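Long-range contacts in transglutaminase-like enzymes, putative cysteine protease (Cytophaga hutchinsonii, PDB 3ISR), which is probably a cysteine protease or related acyl-transferring enzyme of the transglutaminase-like, papain-like class, with a substrate that is not known: residues 35-40 / 240-245; 42-47 / 86-91. All blocks are in the same frame, centred on the assembly; numbering follows the deposited sequence.

Contact 1. Residues 35-40 / 240-245; sequences HALRTE and LVKIAT
Leu-37 lies alongside Lys-242, the two side chains pointing the same way, with Leu-37 CD2 3.6 Å from Lys-242 CD. Both have CG anti to the backbone N (chi1 -159° for Leu-37), and the aliphatic part of the lysine serves as a hydrophobic surface. Beneath this pair the backbones meet closely: Leu-37 N donates to Lys-242 O over 2.9 Å, almost straight at 176°, and Ala-36 CA adds a CA-H...O contact to the same oxygen. Leu-37 CB also rests 3.6 Å from Ile-243 O. Ile-243 CG2 touches His-35 O at 3.6 Å, and a water lies between His-35 O and Ile-243 O, its very short approach to the latter doubtful. The outer side is looser. There Thr-39 OG1 reaches the ammonium of Lys-242 through a second water, whose link to Lys-242 NZ is long and weak. Strand 240-246 is, within this chain, an outermost strand of the sheet that includes strand 199-206, and its classic beta bulge sets Ile-243 and Ala-244 both opposite Thr-203. An irregular loop of the N-terminal region thus docks on this edge strand through one direct hydrogen bond, apolar packing and water, with the lysine's charge kept toward the less buried side.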
loop_
_atom_site.group_PDB
_atom_site.type_symbol
_atom_site.label_atom_id
_atom_site.label_comp_id
_atom_site.label_asym_id
_atom_site.label_seq_id
_atom_site.Cartn_x
_atom_site.Cartn_y
_atom_site.Cartn_z
ATOM N N HIS B 35 -14.486 -30.355 4.090
ATOM C CA HIS B 35 -14.861 -31.309 5.137
ATOM C C HIS B 35 -15.064 -30.667 6.507
ATOM O O HIS B 35 -14.292 -29.778 6.910
ATOM C CB HIS B 35 -13.760 -32.343 5.294
ATOM C CG HIS B 35 -13.740 -33.367 4.209
ATOM N ND1 HIS B 35 -13.276 -33.089 2.941
ATOM C CD2 HIS B 35 -14.139 -34.660 4.196
ATOM C CE1 HIS B 35 -13.393 -34.173 2.192
ATOM N NE2 HIS B 35 -13.914 -35.138 2.931
ATOM N N ALA B 36 -16.057 -31.153 7.248
ATOM C CA ALA B 36 -16.213 -30.742 8.639
ATOM C C ALA B 36 -15.044 -31.291 9.439
ATOM O O ALA B 36 -14.524 -32.363 9.124
ATOM C CB ALA B 36 -17.539 -31.239 9.217
ATOM N N LEU B 37 -14.592 -30.540 10.440
ATOM C CA LEU B 37 -13.492 -30.995 11.276
ATOM C C LEU B 37 -14.014 -32.007 12.297
ATOM O O LEU B 37 -15.174 -31.936 12.699
ATOM C CB LEU B 37 -12.858 -29.805 12.014
ATOM C CG LEU B 37 -11.429 -29.972 12.547
ATOM C CD1 LEU B 37 -10.392 -30.232 11.447
ATOM C CD2 LEU B 37 -11.020 -28.754 13.373
ATOM N N ARG B 38 -13.150 -32.944 12.685
ATOM C CA ARG B 38 -13.386 -33.850 13.811
ATOM C C ARG B 38 -12.614 -33.340 15.010
ATOM O O ARG B 38 -11.382 -33.210 14.952
ATOM C CB ARG B 38 -12.876 -35.246 13.489
ATOM C CG ARG B 38 -13.734 -36.003 12.525
ATOM C CD ARG B 38 -13.356 -37.471 12.561
ATOM N NE ARG B 38 -14.233 -38.260 11.706
ATOM C CZ ARG B 38 -14.021 -38.466 10.412
ATOM N NH1 ARG B 38 -12.954 -37.944 9.824
ATOM N NH2 ARG B 38 -14.876 -39.197 9.703
ATOM N N THR B 39 -13.336 -33.021 16.080
ATOM C CA THR B 39 -12.721 -32.541 17.309
ATOM C C THR B 39 -13.320 -33.294 18.492
ATOM O O THR B 39 -14.231 -34.119 18.325
ATOM C CB THR B 39 -12.955 -31.023 17.512
ATOM O OG1 THR B 39 -14.346 -30.770 17.753
ATOM C CG2 THR B 39 -12.497 -30.232 16.274
ATOM N N GLU B 40 -12.823 -33.004 19.688
ATOM C CA GLU B 40 -13.391 -33.605 20.899
ATOM C C GLU B 40 -14.865 -33.220 21.067
ATOM O O GLU B 40 -15.626 -33.941 21.714
ATOM C CB GLU B 40 -12.586 -33.201 22.139
ATOM N N LEU B 240 -23.074 -22.706 13.884
ATOM C CA LEU B 240 -21.856 -22.958 13.102
ATOM C C LEU B 240 -21.319 -24.374 13.200
ATOM O O LEU B 240 -21.237 -24.955 14.281
ATOM C CB LEU B 240 -20.747 -21.982 13.504
ATOM C CG LEU B 240 -20.993 -20.516 13.158
ATOM C CD1 LEU B 240 -20.047 -19.611 13.981
ATOM C CD2 LEU B 240 -20.807 -20.261 11.667
ATOM N N VAL B 241 -20.939 -24.921 12.056
ATOM C CA VAL B 241 -20.247 -26.202 12.012
ATOM C C VAL B 241 -18.848 -25.944 11.485
ATOM O O VAL B 241 -18.690 -25.434 10.364
ATOM C CB VAL B 241 -21.003 -27.207 11.127
ATOM C CG1 VAL B 241 -20.224 -28.502 10.999
ATOM C CG2 VAL B 241 -22.399 -27.464 11.716
ATOM N N LYS B 242 -17.842 -26.298 12.283
ATOM C CA LYS B 242 -16.464 -25.914 12.004
ATOM C C LYS B 242 -15.844 -26.693 10.866
ATOM O O LYS B 242 -15.882 -27.923 10.840
ATOM C CB LYS B 242 -15.579 -26.098 13.244
ATOM C CG LYS B 242 -14.126 -25.631 13.013
ATOM C CD LYS B 242 -13.217 -26.012 14.190
ATOM C CE LYS B 242 -13.484 -25.142 15.411
ATOM N NZ LYS B 242 -12.606 -25.459 16.594
ATOM N N ILE B 243 -15.226 -25.963 9.956
ATOM C CA ILE B 243 -14.407 -26.560 8.922
ATOM C C ILE B 243 -12.949 -26.439 9.306
ATOM O O ILE B 243 -12.251 -27.453 9.405
ATOM C CB ILE B 243 -14.660 -25.893 7.559
ATOM C CG1 ILE B 243 -16.048 -26.280 7.068
ATOM C CG2 ILE B 243 -13.581 -26.294 6.527
ATOM C CD1 ILE B 243 -16.582 -25.322 6.000
ATOM N N ALA B 244 -12.472 -25.205 9.502
ATOM C CA ALA B 244 -11.088 -25.015 9.910
ATOM C C ALA B 244 -10.883 -23.835 10.836
ATOM O O ALA B 244 -11.729 -22.937 10.930
ATOM C CB ALA B 244 -10.185 -24.855 8.672
ATOM N N THR B 245 -9.737 -23.858 11.507
ATOM C CA THR B 245 -9.153 -22.660 12.106
ATOM C C THR B 245 -7.699 -22.519 11.633
ATOM O O THR B 245 -7.045 -23.501 11.262
ATOM C CB THR B 245 -9.242 -22.687 13.664
ATOM O OG1 THR B 245 -8.537 -23.827 14.183
ATOM C CG2 THR B 245 -10.700 -22.783 14.109
HETATM O O HOH W 1 -11.647 -29.291 7.759
HETATM O O HOH W 2 -14.908 -27.936 17.455
#

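Contact 2. Residues 42-47 / 86-91; sequences QHILDE and ATVDTQ
His-43 and Asp-89 pair twice through their backbones: His-43 N donates to Asp-89 O at 3.0 Å, and Asp-89 N returns a bond to His-43 O at 2.9 Å. Their flat side groups are nearly coplanar, 5° apart, with the carboxylate at the ring's edge beside CD2, without a hydrogen bond. Thr-87 O takes Leu-45 N at 3.0 Å and, weakly, Asp-46 N at 3.4 Å, while Thr-87 N is satisfied by Asp-46 O at 2.8 Å. Leu-45 and Asp-46 both face Thr-87, a classic beta bulge that shifts the register of this antiparallel pair as strand 43-52 turns a corner at Leu-45. Ile-44 and Val-88 lie side by side on the opposite face from His-43 and Asp-89. Gln-42 CG, anti to its backbone N (chi1 178°), packs 3.7 Å from Val-88 CG1, and the amide NE2 beyond it donates to Leu-37 O and Lys-242 O. An alanine in place of Gln-42 would probably leave both carbonyls without this donor and open a gap beside Val-88 and Thr-90 CG2. The carboxylate of Glu-47 is satisfied away from the strand pair, OE2 by a salt bridge to Arg-68 and OE1 by the hydroxyl of Tyr-84.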
loop_
_atom_site.group_PDB
_atom_site.type_symbol
_atom_site.label_atom_id
_atom_site.label_comp_id
_atom_site.label_asym_id
_atom_site.label_seq_id
_atom_site.Cartn_x
_atom_site.Cartn_y
_atom_site.Cartn_z
ATOM N N GLN B 42 -16.919 -31.877 18.274
ATOM C CA GLN B 42 -17.640 -31.951 17.006
ATOM C C GLN B 42 -17.397 -33.307 16.366
ATOM O O GLN B 42 -16.249 -33.665 16.077
ATOM C CB GLN B 42 -17.185 -30.831 16.043
ATOM C CG GLN B 42 -17.873 -30.887 14.674
ATOM C CD GLN B 42 -17.628 -29.641 13.839
ATOM O OE1 GLN B 42 -18.106 -28.547 14.164
ATOM N NE2 GLN B 42 -16.886 -29.805 12.751
ATOM N N HIS B 43 -18.481 -34.044 16.125
ATOM C CA HIS B 43 -18.393 -35.411 15.620
ATOM C C HIS B 43 -19.147 -35.552 14.306
ATOM O O HIS B 43 -20.267 -35.041 14.148
ATOM C CB HIS B 43 -18.939 -36.420 16.657
ATOM C CG HIS B 43 -18.438 -36.171 18.049
ATOM N ND1 HIS B 43 -17.308 -36.779 18.555
ATOM C CD2 HIS B 43 -18.893 -35.350 19.027
ATOM C CE1 HIS B 43 -17.095 -36.354 19.786
ATOM N NE2 HIS B 43 -18.039 -35.481 20.096
ATOM N N ILE B 44 -18.519 -36.247 13.369
ATOM C CA ILE B 44 -19.147 -36.542 12.112
ATOM C C ILE B 44 -19.783 -37.929 12.251
ATOM O O ILE B 44 -19.095 -38.946 12.422
ATOM C CB ILE B 44 -18.142 -36.478 10.957
ATOM C CG1 ILE B 44 -17.514 -35.063 10.889
ATOM C CG2 ILE B 44 -18.819 -36.823 9.640
ATOM C CD1 ILE B 44 -16.229 -35.012 10.152
ATOM N N LEU B 45 -21.106 -37.937 12.206
ATOM C CA LEU B 45 -21.877 -39.166 12.319
ATOM C C LEU B 45 -21.857 -39.876 10.975
ATOM O O LEU B 45 -21.754 -41.098 10.929
ATOM C CB LEU B 45 -23.298 -38.859 12.803
ATOM C CG LEU B 45 -23.311 -37.911 14.021
ATOM C CD1 LEU B 45 -24.696 -37.321 14.309
ATOM C CD2 LEU B 45 -22.722 -38.574 15.279
ATOM N N ASP B 46 -21.887 -39.092 9.890
ATOM C CA ASP B 46 -21.824 -39.593 8.518
ATOM C C ASP B 46 -21.325 -38.514 7.527
ATOM O O ASP B 46 -21.701 -37.348 7.645
ATOM C CB ASP B 46 -23.219 -40.063 8.107
ATOM C CG ASP B 46 -23.237 -40.760 6.770
ATOM O OD1 ASP B 46 -22.441 -41.707 6.559
ATOM O OD2 ASP B 46 -24.077 -40.377 5.933
ATOM N N GLU B 47 -20.499 -38.909 6.556
ATOM C CA GLU B 47 -20.098 -38.010 5.468
ATOM C C GLU B 47 -19.897 -38.741 4.139
ATOM O O GLU B 47 -19.556 -39.924 4.117
ATOM C CB GLU B 47 -18.831 -37.207 5.834
ATOM C CG GLU B 47 -17.549 -38.035 5.910
ATOM C CD GLU B 47 -16.313 -37.211 6.247
ATOM O OE1 GLU B 47 -16.432 -35.991 6.490
ATOM O OE2 GLU B 47 -15.211 -37.792 6.278
ATOM N N ALA B 86 -22.705 -34.167 4.774
ATOM C CA ALA B 86 -22.428 -34.749 6.090
ATOM C C ALA B 86 -23.512 -34.481 7.111
ATOM O O ALA B 86 -24.276 -33.526 7.001
ATOM C CB ALA B 86 -21.045 -34.281 6.646
ATOM N N THR B 87 -23.555 -35.351 8.113
ATOM C CA THR B 87 -24.399 -35.182 9.274
ATOM C C THR B 87 -23.444 -35.041 10.435
ATOM O O THR B 87 -22.546 -35.867 10.594
ATOM C CB THR B 87 -25.293 -36.418 9.472
ATOM O OG1 THR B 87 -25.991 -36.668 8.252
ATOM C CG2 THR B 87 -26.279 -36.193 10.586
ATOM N N VAL B 88 -23.644 -34.003 11.245
ATOM C CA VAL B 88 -22.648 -33.604 12.230
ATOM C C VAL B 88 -23.304 -33.147 13.519
ATOM O O VAL B 88 -24.352 -32.502 13.495
ATOM C CB VAL B 88 -21.764 -32.446 11.668
ATOM C CG1 VAL B 88 -20.821 -31.902 12.730
ATOM C CG2 VAL B 88 -20.963 -32.928 10.469
ATOM N N ASP B 89 -22.694 -33.486 14.645
ATOM C CA ASP B 89 -23.120 -32.912 15.904
ATOM C C ASP B 89 -22.029 -31.996 16.426
ATOM O O ASP B 89 -20.838 -32.265 16.252
ATOM C CB ASP B 89 -23.485 -33.989 16.936
ATOM C CG ASP B 89 -22.292 -34.449 17.753
ATOM O OD1 ASP B 89 -22.072 -33.917 18.874
ATOM O OD2 ASP B 89 -21.558 -35.331 17.264
ATOM N N THR B 90 -22.444 -30.904 17.046
ATOM C CA THR B 90 -21.518 -29.988 17.701
ATOM C C THR B 90 -21.955 -29.838 19.146
ATOM O O THR B 90 -23.094 -30.163 19.490
ATOM C CB THR B 90 -21.546 -28.582 17.035
ATOM O OG1 THR B 90 -22.822 -27.980 17.267
ATOM C CG2 THR B 90 -21.305 -28.683 15.533
ATOM N N GLN B 91 -21.052 -29.375 19.997
ATOM C CA GLN B 91 -21.454 -28.914 21.321
ATOM C C GLN B 91 -20.697 -27.634 21.675
ATOM O O GLN B 91 -19.585 -27.401 21.191
ATOM C CB GLN B 91 -21.297 -30.014 22.388
ATOM C CG GLN B 91 -19.901 -30.200 22.999
ATOM C CD GLN B 91 -19.782 -31.460 23.879
ATOM O OE1 GLN B 91 -18.741 -31.692 24.517
ATOM N NE2 GLN B 91 -20.844 -32.274 23.914
#

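In the fold
From the N terminus the chain runs through strands 12-24 and 28-32 into the loop holding 35-40, then directly into strand 43-52. Contact 2 closes first, when strand 78-96 returns antiparallel to residues 42-47 after an excursion rich in strand and without helix. Contact 1 closes much later, once the chain has passed through the helices and reached strand 240-246, so contact 2 is nested inside its loop. The centres lie 9 Å apart. Contact 2 belongs to the sheet that also contains strand 12-24, whereas contact 1 joins the neighbouring loop to the sheet of strand 199-206. Gln-42, with packing of Ile-44 against Ala-36, connects the two.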